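Local atomic coordinates of neutral ceramidase (Pseudomonas aeruginosa, PDB entry 2ZWS), a protein that catalyses the zinc-dependent hydrolysis of ceramides to sphingosine and free fatty acid, and also the reverse synthesis of ceramide. Residues A[144-149]-A[398-403]; A[45-50]-A[183-188]; A[421-426]-A[474-479]; A[70-75]-A[299-304]. All coordinates share one frame; numbering follows the deposited sequence. Where two conformers were deposited one is given.

In the fold
From the N terminus, contact 2 opens first, at 45-50, followed by contact 4 at 70-75 and contact 1 at 144-149. Contact 2 closes at 183-188, contact 4 at 299-304 and contact 1 at 398-403, so the three loops cross one another and none nests. Contact 3 (421-426 with 474-479) comes after all of them, in series. Contacts 1 and 2 touch through the neighbouring strands 142-152 and 181-189 of the large curled sheet. Contact 1 ties that sheet to the four-stranded sheet, and contact 4 joins helix 68-81 to the latter's edge strand. Contact 3 pairs two helices on the four-stranded sheet; Leu-478 packs on Arg-300, Val-302 and Phe-304, linking contacts 3 and 4.

Contact 1: A[144-149]-A[398-403]; sequences GRLFYG and FRIGQL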
loop_
_atom_site.group_PDB
_atom_site.type_symbol
_atom_site.label_atom_id
_atom_site.label_comp_id
_atom_site.label_asym_id
_atom_site.label_seq_id
_atom_site.Cartn_x
_atom_site.Cartn_y
_atom_site.Cartn_z
ATOM N N GLY A 144 -7.483 -21.230 16.029
ATOM C CA GLY A 144 -8.384 -21.178 14.902
ATOM C C GLY A 144 -7.972 -22.071 13.763
ATOM O O GLY A 144 -7.006 -22.874 13.857
ATOM N N ARG A 145 -8.759 -21.948 12.709
ATOM C CA ARG A 145 -8.580 -22.690 11.474
ATOM C C ARG A 145 -8.358 -21.698 10.342
ATOM O O ARG A 145 -8.819 -20.538 10.390
ATOM C CB ARG A 145 -9.836 -23.487 11.169
ATOM C CG ARG A 145 -10.140 -24.494 12.279
ATOM C CD ARG A 145 -11.484 -25.171 12.112
ATOM N NE ARG A 145 -11.510 -26.181 11.059
ATOM C CZ ARG A 145 -12.552 -26.991 10.829
ATOM N NH1 ARG A 145 -12.493 -27.907 9.875
ATOM N NH2 ARG A 145 -13.665 -26.880 11.566
ATOM N N LEU A 146 -7.649 -22.168 9.338
ATOM C CA LEU A 146 -7.367 -21.391 8.127
ATOM C C LEU A 146 -8.006 -22.076 6.928
ATOM O O LEU A 146 -7.880 -23.296 6.745
ATOM C CB LEU A 146 -5.856 -21.266 7.917
ATOM C CG LEU A 146 -5.081 -20.090 8.564
ATOM C CD1 LEU A 146 -5.513 -19.720 9.948
ATOM C CD2 LEU A 146 -3.578 -20.345 8.555
ATOM N N PHE A 147 -8.695 -21.290 6.122
ATOM C CA PHE A 147 -9.204 -21.794 4.849
ATOM C C PHE A 147 -8.688 -21.006 3.664
ATOM O O PHE A 147 -8.422 -19.801 3.776
ATOM C CB PHE A 147 -10.736 -21.820 4.833
ATOM C CG PHE A 147 -11.319 -22.789 5.803
ATOM C CD1 PHE A 147 -11.763 -24.021 5.359
ATOM C CD2 PHE A 147 -11.383 -22.494 7.156
ATOM C CE1 PHE A 147 -12.299 -24.950 6.276
ATOM C CE2 PHE A 147 -11.904 -23.436 8.085
ATOM C CZ PHE A 147 -12.342 -24.657 7.625
ATOM N N TYR A 148 -8.570 -21.697 2.547
ATOM C CA TYR A 148 -8.132 -21.089 1.287
ATOM C C TYR A 148 -9.217 -21.284 0.214
ATOM O O TYR A 148 -9.842 -22.349 0.141
ATOM C CB TYR A 148 -6.826 -21.738 0.816
ATOM C CG TYR A 148 -6.420 -21.275 -0.557
ATOM C CD1 TYR A 148 -6.890 -21.939 -1.678
ATOM C CD2 TYR A 148 -5.599 -20.159 -0.736
ATOM C CE1 TYR A 148 -6.557 -21.515 -2.936
ATOM C CE2 TYR A 148 -5.241 -19.741 -2.014
ATOM C CZ TYR A 148 -5.730 -20.428 -3.085
ATOM O OH TYR A 148 -5.406 -20.030 -4.362
ATOM N N GLY A 149 -9.422 -20.278 -0.630
ATOM C CA GLY A 149 -10.263 -20.462 -1.811
ATOM C C GLY A 149 -9.826 -19.517 -2.900
ATOM O O GLY A 149 -9.089 -18.569 -2.640
ATOM N N PHE A 398 6.848 -17.785 2.099
ATOM C CA PHE A 398 6.267 -18.445 3.269
ATOM C C PHE A 398 5.597 -19.722 2.786
ATOM O O PHE A 398 4.977 -19.730 1.722
ATOM C CB PHE A 398 5.151 -17.609 3.903
ATOM C CG PHE A 398 5.621 -16.428 4.714
ATOM C CD1 PHE A 398 6.974 -16.191 4.968
ATOM C CD2 PHE A 398 4.679 -15.565 5.256
ATOM C CE1 PHE A 398 7.380 -15.086 5.718
ATOM C CE2 PHE A 398 5.079 -14.470 6.033
ATOM C CZ PHE A 398 6.422 -14.243 6.270
ATOM N N ARG A 399 5.712 -20.787 3.570
ATOM C CA ARG A 399 4.856 -21.948 3.368
ATOM C C ARG A 399 3.814 -21.922 4.497
ATOM O O ARG A 399 4.170 -21.809 5.683
ATOM C CB ARG A 399 5.647 -23.262 3.438
ATOM C CG ARG A 399 4.679 -24.450 3.509
ATOM C CD ARG A 399 5.354 -25.794 3.497
ATOM N NE ARG A 399 4.320 -26.822 3.367
ATOM C CZ ARG A 399 4.515 -28.035 2.845
ATOM N NH1 ARG A 399 5.730 -28.405 2.442
ATOM N NH2 ARG A 399 3.493 -28.879 2.742
ATOM N N ILE A 400 2.535 -22.000 4.119
ATOM C CA ILE A 400 1.448 -22.036 5.082
ATOM C C ILE A 400 0.619 -23.283 4.731
ATOM O O ILE A 400 -0.231 -23.231 3.841
ATOM C CB ILE A 400 0.583 -20.727 5.036
ATOM C CG1 ILE A 400 1.453 -19.468 5.208
ATOM C CG2 ILE A 400 -0.492 -20.778 6.095
ATOM C CD1 ILE A 400 0.720 -18.164 4.834
ATOM N N GLY A 401 0.929 -24.421 5.364
ATOM C CA GLY A 401 0.314 -25.686 4.939
ATOM C C GLY A 401 0.569 -25.992 3.466
ATOM O O GLY A 401 1.728 -25.953 3.005
ATOM N N GLN A 402 -0.488 -26.274 2.702
ATOM C CA GLN A 402 -0.300 -26.555 1.258
ATOM C C GLN A 402 -0.189 -25.293 0.403
ATOM O O GLN A 402 -0.186 -25.371 -0.834
ATOM C CB GLN A 402 -1.442 -27.440 0.729
ATOM C CG GLN A 402 -2.804 -26.725 0.622
ATOM C CD GLN A 402 -3.735 -26.908 1.827
ATOM O OE1 GLN A 402 -4.961 -26.991 1.651
ATOM N NE2 GLN A 402 -3.187 -26.914 3.029
ATOM N N LEU A 403 -0.131 -24.133 1.059
ATOM C CA LEU A 403 0.026 -22.846 0.361
ATOM C C LEU A 403 1.453 -22.364 0.401
ATOM O O LEU A 403 2.139 -22.530 1.403
ATOM C CB LEU A 403 -0.782 -21.750 1.046
ATOM C CG LEU A 403 -2.235 -22.039 1.343
ATOM C CD1 LEU A 403 -2.861 -20.778 1.959
ATOM C CD2 LEU A 403 -2.971 -22.460 0.082
#
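Leu-146 and Tyr-148 meet Ile-400 and Leu-403 in a buried apolar contact between two beta sheets: strand 142-152 of the large curled sheet faces the hairpin joining strands 392-400 and 403-407 of the four-stranded sheet. A type II' turn from Ile-400 to Leu-403, closed by backbone bonds from Ile-400 N to Leu-403 O (2.8 Å) and from Leu-403 N to Ile-400 O (2.9 Å), forms the hairpin end and presents both side chains together. Leu-146 CD2 meets Ile-400 CG2 at 4.0 Å, the side chains crossing at about a right angle. Tyr-148 CG stands anti to the backbone N (chi1 173°), and over one face of its ring lies Leu-403 CD2 in a CH-pi contact, 4.0 Å from the centroid and 29° off the ring normal. Leu-403 CD2 comes nearest Tyr-148 CD2, at 3.6 Å; Leu-403 was modelled in two conformers, so this geometry holds for one and is less certain. A hydrogen bond between Tyr-148 OH and Ser-183 OG and a stack with His-435 also hold the ring. Val-291 of strand 289-291 touches Leu-146, Tyr-148 and Leu-403, Leu-185 of strand 181-189 packs on Leu-146 and Leu-403, and Leu-295 of strand 295-303 touches Ile-400.

Contact 2: A[45-50]-A[183-188]; sequences FVIEEA and SVLSFV
Glu-48 OE1 is gripped by Arg-6 NE in a salt bridge and by O3 of a glycerol that probably comes from the crystallisation liquor, while Phe-45 and Ile-47 of the same strand turn toward Phe-187. The contact lies within one large curled beta sheet, whose strands 41-49 and 181-189 are separated along it by 5-13 and 142-152 yet face each other across the bend, at 72° and with axes 10.6 Å apart. Glu-48 OE2 has its own partner, Arg-55 NH2. Inside, the Phe-45 and Phe-187 rings, each with CG anti to its own carbonyl carbon (chi1 -61° in Phe-45), meet obliquely with planes at 32°; Phe-45 CD2 is 3.6 Å from Phe-187 CE1. Phe-7 adds an edge-to-face partner to Phe-187, and Ile-198 of strand 194-200 packs on both phenylalanines. Asn-60, an inferred substrate-binding residue, lies about 5 Å from Phe-45, side chain to side chain. Ile-47 puts CG1 in the plane of the Phe-187 ring, at its edge, 3.9 Å from Phe-187 CE2. Ile-47 CD1 only loosely approaches Leu-185 CD2, at 4.4 Å.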
loop_
_atom_site.group_PDB
_atom_site.type_symbol
_atom_site.label_atom_id
_atom_site.label_comp_id
_atom_site.label_asym_id
_atom_site.label_seq_id
_atom_site.Cartn_x
_atom_site.Cartn_y
_atom_site.Cartn_z
ATOM N N PHE A 45 -1.101 -9.974 10.260
ATOM C CA PHE A 45 -1.691 -11.308 10.442
ATOM C C PHE A 45 -0.567 -12.185 10.940
ATOM O O PHE A 45 0.345 -12.531 10.188
ATOM C CB PHE A 45 -2.220 -11.853 9.109
ATOM C CG PHE A 45 -3.300 -11.004 8.511
ATOM C CD1 PHE A 45 -2.985 -9.793 7.876
ATOM C CD2 PHE A 45 -4.646 -11.379 8.628
ATOM C CE1 PHE A 45 -3.990 -8.997 7.326
ATOM C CE2 PHE A 45 -5.665 -10.574 8.072
ATOM C CZ PHE A 45 -5.331 -9.397 7.421
ATOM N N VAL A 46 -0.628 -12.496 12.227
ATOM C CA VAL A 46 0.349 -13.402 12.830
ATOM C C VAL A 46 -0.231 -14.796 12.786
ATOM O O VAL A 46 -1.388 -14.971 13.187
ATOM C CB VAL A 46 0.618 -13.015 14.332
ATOM C CG1 VAL A 46 1.551 -14.015 14.963
ATOM C CG2 VAL A 46 1.238 -11.638 14.405
ATOM N N ILE A 47 0.547 -15.771 12.312
ATOM C CA ILE A 47 0.078 -17.156 12.268
ATOM C C ILE A 47 1.082 -18.039 12.969
ATOM O O ILE A 47 2.277 -17.927 12.733
ATOM C CB ILE A 47 -0.080 -17.660 10.808
ATOM C CG1 ILE A 47 -0.961 -16.704 9.997
ATOM C CG2 ILE A 47 -0.647 -19.096 10.783
ATOM C CD1 ILE A 47 -0.905 -16.987 8.503
ATOM N N GLU A 48 0.603 -18.920 13.832
ATOM C CA GLU A 48 1.492 -19.831 14.545
ATOM C C GLU A 48 0.996 -21.244 14.383
ATOM O O GLU A 48 -0.209 -21.502 14.421
ATOM C CB GLU A 48 1.476 -19.579 16.044
ATOM C CG GLU A 48 1.893 -18.247 16.521
ATOM C CD GLU A 48 2.329 -18.298 17.985
ATOM O OE1 GLU A 48 1.648 -18.952 18.831
ATOM O OE2 GLU A 48 3.359 -17.672 18.295
ATOM N N GLU A 49 1.929 -22.166 14.226
ATOM C CA GLU A 49 1.564 -23.562 14.121
ATOM C C GLU A 49 1.422 -24.044 15.557
ATOM O O GLU A 49 2.308 -23.831 16.373
ATOM C CB GLU A 49 2.668 -24.315 13.377
ATOM C CG GLU A 49 2.196 -25.530 12.602
ATOM C CD GLU A 49 3.355 -26.363 12.085
ATOM O OE1 GLU A 49 4.465 -25.804 11.791
ATOM O OE2 GLU A 49 3.148 -27.594 11.973
ATOM N N ALA A 50 0.301 -24.662 15.897
ATOM C CA ALA A 50 0.175 -25.170 17.253
ATOM C C ALA A 50 1.245 -26.271 17.522
ATOM O O ALA A 50 1.561 -26.553 18.657
ATOM C CB ALA A 50 -1.252 -25.668 17.514
ATOM N N SER A 183 -7.509 -14.933 -4.796
ATOM C CA SER A 183 -7.317 -15.960 -3.771
ATOM C C SER A 183 -7.661 -15.333 -2.430
ATOM O O SER A 183 -7.404 -14.146 -2.203
ATOM C CB SER A 183 -5.839 -16.398 -3.734
ATOM O OG SER A 183 -5.424 -16.913 -5.000
ATOM N N VAL A 184 -8.245 -16.124 -1.529
ATOM C CA VAL A 184 -8.564 -15.636 -0.185
ATOM C C VAL A 184 -8.083 -16.624 0.857
ATOM O O VAL A 184 -8.397 -17.815 0.776
ATOM C CB VAL A 184 -10.093 -15.352 0.003
ATOM C CG1 VAL A 184 -10.389 -14.812 1.431
ATOM C CG2 VAL A 184 -10.606 -14.393 -1.064
ATOM N N LEU A 185 -7.298 -16.113 1.816
ATOM C CA LEU A 185 -6.976 -16.850 3.049
ATOM C C LEU A 185 -7.888 -16.324 4.165
ATOM O O LEU A 185 -7.825 -15.140 4.531
ATOM C CB LEU A 185 -5.500 -16.677 3.445
ATOM C CG LEU A 185 -5.000 -17.444 4.690
ATOM C CD1 LEU A 185 -5.149 -18.946 4.552
ATOM C CD2 LEU A 185 -3.542 -17.125 4.954
ATOM N N SER A 186 -8.758 -17.208 4.672
ATOM C CA SER A 186 -9.657 -16.790 5.723
ATOM C C SER A 186 -9.240 -17.359 7.055
ATOM O O SER A 186 -8.678 -18.465 7.140
ATOM C CB SER A 186 -11.104 -17.133 5.385
ATOM O OG SER A 186 -11.222 -18.491 5.008
ATOM N N PHE A 187 -9.502 -16.553 8.086
ATOM C CA PHE A 187 -9.125 -16.860 9.447
ATOM C C PHE A 187 -10.390 -17.097 10.254
ATOM O O PHE A 187 -11.164 -16.162 10.509
ATOM C CB PHE A 187 -8.312 -15.716 10.034
ATOM C CG PHE A 187 -7.020 -15.477 9.325
ATOM C CD1 PHE A 187 -6.987 -14.775 8.114
ATOM C CD2 PHE A 187 -5.833 -15.990 9.834
ATOM C CE1 PHE A 187 -5.775 -14.558 7.434
ATOM C CE2 PHE A 187 -4.607 -15.756 9.181
ATOM C CZ PHE A 187 -4.585 -15.060 7.968
ATOM N N VAL A 188 -10.583 -18.351 10.651
ATOM C CA VAL A 188 -11.851 -18.768 11.282
ATOM C C VAL A 188 -11.565 -19.080 12.749
ATOM O O VAL A 188 -10.664 -19.872 13.060
ATOM C CB VAL A 188 -12.477 -19.973 10.525
ATOM C CG1 VAL A 188 -13.694 -20.558 11.273
ATOM C CG2 VAL A 188 -12.863 -19.584 9.086
#

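Contact 3: A[421-426]-A[474-479]; sequences RRAVQA and AYQQLF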
loop_
_atom_site.group_PDB
_atom_site.type_symbol
_atom_site.label_atom_id
_atom_site.label_comp_id
_atom_site.label_asym_id
_atom_site.label_seq_id
_atom_site.Cartn_x
_atom_site.Cartn_y
_atom_site.Cartn_z
ATOM N N ARG A 421 4.899 -18.209 -10.814
ATOM C CA ARG A 421 3.952 -19.055 -10.109
ATOM C C ARG A 421 3.993 -20.497 -10.626
ATOM O O ARG A 421 4.089 -21.442 -9.838
ATOM C CB ARG A 421 2.557 -18.486 -10.297
ATOM C CG ARG A 421 1.732 -18.463 -9.046
ATOM C CD ARG A 421 0.304 -18.174 -9.430
ATOM N NE ARG A 421 0.156 -16.879 -10.079
ATOM C CZ ARG A 421 -0.939 -16.480 -10.737
ATOM N NH1 ARG A 421 -1.997 -17.284 -10.882
ATOM N NH2 ARG A 421 -0.978 -15.253 -11.251
ATOM N N ARG A 422 3.928 -20.654 -11.947
ATOM C CA ARG A 422 3.975 -21.974 -12.601
ATOM C C ARG A 422 5.255 -22.718 -12.259
ATOM O O ARG A 422 5.241 -23.919 -11.980
ATOM C CB ARG A 422 3.898 -21.830 -14.119
ATOM C CG ARG A 422 2.530 -21.480 -14.648
ATOM C CD ARG A 422 2.579 -21.158 -16.131
ATOM N NE ARG A 422 1.233 -20.872 -16.600
ATOM C CZ ARG A 422 0.931 -20.259 -17.734
ATOM N NH1 ARG A 422 1.886 -19.827 -18.551
ATOM N NH2 ARG A 422 -0.344 -20.064 -18.034
ATOM N N ALA A 423 6.374 -21.996 -12.336
ATOM C CA ALA A 423 7.688 -22.608 -12.128
ATOM C C ALA A 423 7.833 -23.065 -10.674
ATOM O O ALA A 423 8.337 -24.157 -10.398
ATOM C CB ALA A 423 8.773 -21.643 -12.502
ATOM N N VAL A 424 7.379 -22.224 -9.742
ATOM C CA VAL A 424 7.410 -22.557 -8.326
ATOM C C VAL A 424 6.456 -23.708 -7.988
ATOM O O VAL A 424 6.843 -24.636 -7.259
ATOM C CB VAL A 424 7.137 -21.316 -7.459
ATOM C CG1 VAL A 424 6.828 -21.703 -5.975
ATOM C CG2 VAL A 424 8.310 -20.342 -7.563
ATOM N N GLN A 425 5.236 -23.678 -8.523
ATOM C CA GLN A 425 4.317 -24.797 -8.300
ATOM C C GLN A 425 4.916 -26.121 -8.815
ATOM O O GLN A 425 4.788 -27.157 -8.154
ATOM C CB GLN A 425 2.930 -24.521 -8.916
ATOM C CG GLN A 425 1.927 -25.691 -8.751
ATOM C CD GLN A 425 1.627 -26.020 -7.306
ATOM O OE1 GLN A 425 0.921 -25.284 -6.610
ATOM N NE2 GLN A 425 2.157 -27.136 -6.846
ATOM N N ALA A 426 5.575 -26.089 -9.971
ATOM C CA ALA A 426 6.212 -27.318 -10.493
ATOM C C ALA A 426 7.299 -27.818 -9.538
ATOM O O ALA A 426 7.367 -29.011 -9.253
ATOM C CB ALA A 426 6.754 -27.099 -11.925
ATOM N N ALA A 474 15.643 -13.681 -14.074
ATOM C CA ALA A 474 16.385 -13.632 -12.788
ATOM C C ALA A 474 15.446 -13.913 -11.626
ATOM O O ALA A 474 15.762 -14.740 -10.747
ATOM C CB ALA A 474 17.046 -12.271 -12.579
ATOM N N TYR A 475 14.305 -13.216 -11.597
ATOM C CA TYR A 475 13.346 -13.465 -10.501
ATOM C C TYR A 475 12.835 -14.902 -10.530
ATOM O O TYR A 475 12.666 -15.519 -9.489
ATOM C CB TYR A 475 12.186 -12.495 -10.574
ATOM C CG TYR A 475 12.458 -11.140 -9.984
ATOM C CD1 TYR A 475 12.520 -10.960 -8.597
ATOM C CD2 TYR A 475 12.613 -10.021 -10.808
ATOM C CE1 TYR A 475 12.745 -9.706 -8.050
ATOM C CE2 TYR A 475 12.812 -8.761 -10.280
ATOM C CZ TYR A 475 12.877 -8.606 -8.883
ATOM O OH TYR A 475 13.058 -7.365 -8.313
ATOM N N GLN A 476 12.605 -15.453 -11.724
ATOM C CA GLN A 476 12.106 -16.813 -11.787
ATOM C C GLN A 476 13.151 -17.786 -11.219
ATOM O O GLN A 476 12.810 -18.664 -10.414
ATOM C CB GLN A 476 11.736 -17.194 -13.225
ATOM C CG GLN A 476 10.948 -18.479 -13.341
ATOM C CD GLN A 476 10.183 -18.565 -14.641
ATOM O OE1 GLN A 476 9.515 -17.608 -15.050
ATOM N NE2 GLN A 476 10.257 -19.726 -15.294
ATOM N N GLN A 477 14.406 -17.596 -11.596
ATOM C CA GLN A 477 15.494 -18.423 -11.063
ATOM C C GLN A 477 15.577 -18.325 -9.543
ATOM O O GLN A 477 15.705 -19.339 -8.860
ATOM C CB GLN A 477 16.816 -17.953 -11.634
ATOM C CG GLN A 477 18.027 -18.642 -11.038
ATOM C CD GLN A 477 19.277 -18.215 -11.738
ATOM O OE1 GLN A 477 20.102 -17.483 -11.179
ATOM N NE2 GLN A 477 19.404 -18.617 -12.987
ATOM N N LEU A 478 15.509 -17.092 -9.036
ATOM C CA LEU A 478 15.632 -16.856 -7.596
ATOM C C LEU A 478 14.515 -17.545 -6.810
ATOM O O LEU A 478 14.767 -18.189 -5.768
ATOM C CB LEU A 478 15.657 -15.358 -7.312
ATOM C CG LEU A 478 16.905 -14.629 -7.824
ATOM C CD1 LEU A 478 16.740 -13.125 -7.690
ATOM C CD2 LEU A 478 18.176 -15.090 -7.148
ATOM N N PHE A 479 13.283 -17.383 -7.281
ATOM C CA PHE A 479 12.152 -18.043 -6.633
ATOM C C PHE A 479 12.162 -19.559 -6.781
ATOM O O PHE A 479 11.782 -20.281 -5.848
ATOM C CB PHE A 479 10.831 -17.422 -7.094
ATOM C CG PHE A 479 10.501 -16.129 -6.393
ATOM C CD1 PHE A 479 10.159 -16.142 -5.037
ATOM C CD2 PHE A 479 10.527 -14.898 -7.064
ATOM C CE1 PHE A 479 9.854 -14.964 -4.352
ATOM C CE2 PHE A 479 10.196 -13.695 -6.348
ATOM C CZ PHE A 479 9.868 -13.754 -4.988
#
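With CG anti to the backbone N (chi1 -168°) and the chain extended beyond it, Gln-476 reaches across to Ala-423, while Val-424, with its CG1 anti to the backbone N (chi1 166°), leaves CG2 to meet Phe-479. Gln-476 lays its aliphatic stem and amide beside the methyl of Ala-423: Ala-423 CB is 3.9 Å from Gln-476 CG and 3.7 Å from Gln-476 NE2. This is packing, since a methyl cannot accept a hydrogen bond. The amide is anchored separately, Gln-476 OE1 bonding Gln-472 NE2 of the same helix. Val-424 CG2 rests on the root of Phe-479, at 3.9 Å from Phe-479 CB and equally far from its carbonyl O, and the Phe-479 ring leads away toward the sheet. The backbones are close, CA to CA 6.8 Å between Val-424 and Phe-479 and 7.3 Å between Ala-423 and Gln-476. Val-424 then packs on Met-397 and Leu-406, and Phe-479 on Ile-395 and Leu-406. The result is a layered alpha/beta arrangement, with helices 414-428 and 471-488 side by side against one face of the four-stranded sheet.

Contact 4: A[70-75]-A[299-304]; sequences VHLKVL and FRFVDF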
loop_
_atom_site.group_PDB
_atom_site.type_symbol
_atom_site.label_atom_id
_atom_site.label_comp_id
_atom_site.label_asym_id
_atom_site.label_seq_id
_atom_site.Cartn_x
_atom_site.Cartn_y
_atom_site.Cartn_z
ATOM N N VAL A 70 12.010 1.181 4.916
ATOM C CA VAL A 70 10.958 0.805 5.848
ATOM C C VAL A 70 11.206 -0.623 6.316
ATOM O O VAL A 70 11.171 -0.882 7.514
ATOM C CB VAL A 70 9.576 0.973 5.165
ATOM C CG1 VAL A 70 8.451 0.401 6.052
ATOM C CG2 VAL A 70 9.332 2.466 4.840
ATOM N N HIS A 71 11.407 -1.558 5.383
ATOM C CA HIS A 71 11.659 -2.957 5.746
ATOM C C HIS A 71 12.812 -3.081 6.742
ATOM O O HIS A 71 12.675 -3.718 7.800
ATOM C CB HIS A 71 11.945 -3.722 4.451
ATOM C CG HIS A 71 12.276 -5.160 4.649
ATOM N ND1 HIS A 71 13.514 -5.674 4.330
ATOM C CD2 HIS A 71 11.525 -6.212 5.071
ATOM C CE1 HIS A 71 13.524 -6.973 4.572
ATOM N NE2 HIS A 71 12.330 -7.324 5.018
ATOM N N LEU A 72 13.918 -2.414 6.462
ATOM C CA LEU A 72 15.109 -2.523 7.317
ATOM C C LEU A 72 14.852 -1.978 8.720
ATOM O O LEU A 72 15.289 -2.570 9.689
ATOM C CB LEU A 72 16.308 -1.806 6.657
ATOM C CG LEU A 72 16.801 -2.452 5.355
ATOM C CD1 LEU A 72 17.879 -1.572 4.670
ATOM C CD2 LEU A 72 17.323 -3.878 5.578
ATOM N N LYS A 73 14.154 -0.851 8.810
ATOM C CA LYS A 73 13.926 -0.209 10.100
ATOM C C LYS A 73 12.887 -0.983 10.884
ATOM O O LYS A 73 13.028 -1.141 12.091
ATOM C CB LYS A 73 13.525 1.261 9.934
ATOM C CG LYS A 73 13.373 2.022 11.263
ATOM C CD LYS A 73 14.714 2.163 12.028
ATOM C CE LYS A 73 14.662 3.327 12.994
ATOM N NZ LYS A 73 14.229 4.575 12.283
ATOM N N VAL A 74 11.847 -1.465 10.202
ATOM C CA VAL A 74 10.860 -2.291 10.897
ATOM C C VAL A 74 11.547 -3.533 11.496
ATOM O O VAL A 74 11.312 -3.894 12.657
ATOM C CB VAL A 74 9.681 -2.681 9.968
ATOM C CG1 VAL A 74 8.858 -3.849 10.552
ATOM C CG2 VAL A 74 8.770 -1.465 9.694
ATOM N N LEU A 75 12.399 -4.204 10.736
ATOM C CA LEU A 75 13.074 -5.387 11.259
ATOM C C LEU A 75 13.952 -5.068 12.457
ATOM O O LEU A 75 13.973 -5.822 13.433
ATOM C CB LEU A 75 13.895 -6.076 10.175
ATOM C CG LEU A 75 13.049 -6.851 9.183
ATOM C CD1 LEU A 75 13.904 -7.218 7.984
ATOM C CD2 LEU A 75 12.446 -8.093 9.846
ATOM N N PHE A 299 14.227 -16.607 3.205
ATOM C CA PHE A 299 14.447 -15.212 2.874
ATOM C C PHE A 299 15.902 -15.035 2.483
ATOM O O PHE A 299 16.793 -15.620 3.116
ATOM C CB PHE A 299 14.177 -14.313 4.088
ATOM C CG PHE A 299 14.547 -12.872 3.866
ATOM C CD1 PHE A 299 13.583 -11.961 3.456
ATOM C CD2 PHE A 299 15.861 -12.426 4.054
ATOM C CE1 PHE A 299 13.912 -10.645 3.200
ATOM C CE2 PHE A 299 16.184 -11.104 3.828
ATOM C CZ PHE A 299 15.224 -10.216 3.402
ATOM N N ARG A 300 16.131 -14.193 1.480
ATOM C CA ARG A 300 17.472 -13.853 1.045
ATOM C C ARG A 300 17.506 -12.435 0.500
ATOM O O ARG A 300 16.688 -12.106 -0.349
ATOM C CB ARG A 300 17.857 -14.801 -0.112
ATOM C CG ARG A 300 19.145 -15.430 0.123
ATOM C CD ARG A 300 20.004 -15.428 -1.099
ATOM N NE ARG A 300 19.472 -16.085 -2.282
ATOM C CZ ARG A 300 20.140 -16.104 -3.435
ATOM N NH1 ARG A 300 21.320 -15.511 -3.497
ATOM N NH2 ARG A 300 19.651 -16.722 -4.515
ATOM N N PHE A 301 18.456 -11.612 0.961
ATOM C CA PHE A 301 18.859 -10.443 0.175
ATOM C C PHE A 301 19.782 -10.882 -0.959
ATOM O O PHE A 301 20.786 -11.565 -0.722
ATOM C CB PHE A 301 19.563 -9.389 1.020
ATOM C CG PHE A 301 18.632 -8.538 1.854
ATOM C CD1 PHE A 301 17.670 -7.724 1.246
ATOM C CD2 PHE A 301 18.760 -8.488 3.244
ATOM C CE1 PHE A 301 16.840 -6.896 2.001
ATOM C CE2 PHE A 301 17.901 -7.671 4.036
ATOM C CZ PHE A 301 16.941 -6.895 3.416
ATOM N N VAL A 302 19.439 -10.480 -2.174
ATOM C CA VAL A 302 20.203 -10.864 -3.383
ATOM C C VAL A 302 20.838 -9.645 -4.028
ATOM O O VAL A 302 20.150 -8.672 -4.325
ATOM C CB VAL A 302 19.293 -11.565 -4.423
ATOM C CG1 VAL A 302 20.103 -12.061 -5.605
ATOM C CG2 VAL A 302 18.555 -12.728 -3.771
ATOM N N ASP A 303 22.151 -9.697 -4.241
ATOM C CA ASP A 303 22.803 -8.639 -4.992
ATOM C C ASP A 303 22.530 -8.822 -6.507
ATOM O O ASP A 303 22.950 -9.830 -7.131
ATOM C CB ASP A 303 24.301 -8.625 -4.698
ATOM C CG ASP A 303 25.014 -7.412 -5.309
ATOM O OD1 ASP A 303 24.387 -6.622 -6.058
ATOM O OD2 ASP A 303 26.218 -7.233 -4.990
ATOM N N PHE A 304 21.777 -7.873 -7.066
ATOM C CA PHE A 304 21.353 -7.949 -8.479
ATOM C C PHE A 304 22.476 -7.562 -9.448
ATOM O O PHE A 304 22.402 -7.869 -10.648
ATOM C CB PHE A 304 20.078 -7.088 -8.698
ATOM C CG PHE A 304 18.800 -7.869 -8.581
ATOM C CD1 PHE A 304 18.616 -8.791 -7.546
ATOM C CD2 PHE A 304 17.779 -7.688 -9.506
ATOM C CE1 PHE A 304 17.433 -9.540 -7.454
ATOM C CE2 PHE A 304 16.606 -8.437 -9.422
ATOM C CZ PHE A 304 16.441 -9.368 -8.408
#
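His-71, Phe-299 and Phe-301 form a buried aromatic cluster beside the inferred substrate-binding region: the Phe-301 side chain is about 4 Å from that of Gln-68, an inferred substrate-binding residue on the same helix as His-71. The imidazole, its CG anti to the backbone N (chi1 178°), points off the helix and offers CE1 to both phenylalanines, 3.6 Å from Phe-301 CZ and 3.8 Å from Phe-299 CZ. Both are rim-to-rim meetings with neither ring over the other's face; the His-71 plane makes 30° with Phe-299 and 75° with Phe-301. Phe-301 CZ lies in the imidazole plane, at its edge. The two phenylalanines lock together, Phe-299 CZ standing 3.6 Å above the centre of the Phe-301 ring. Leu-72 adds its CD2 branch at 3.7 Å from Phe-301 CZ. Farther out, Val-70 and Val-74 of helix 68-81 pack on helix 120-138, while strand 295-303, at the edge of the four-stranded sheet, sets Phe-301 on Val-392 and Phe-299 on Pro-394 of the adjacent strand 392-400.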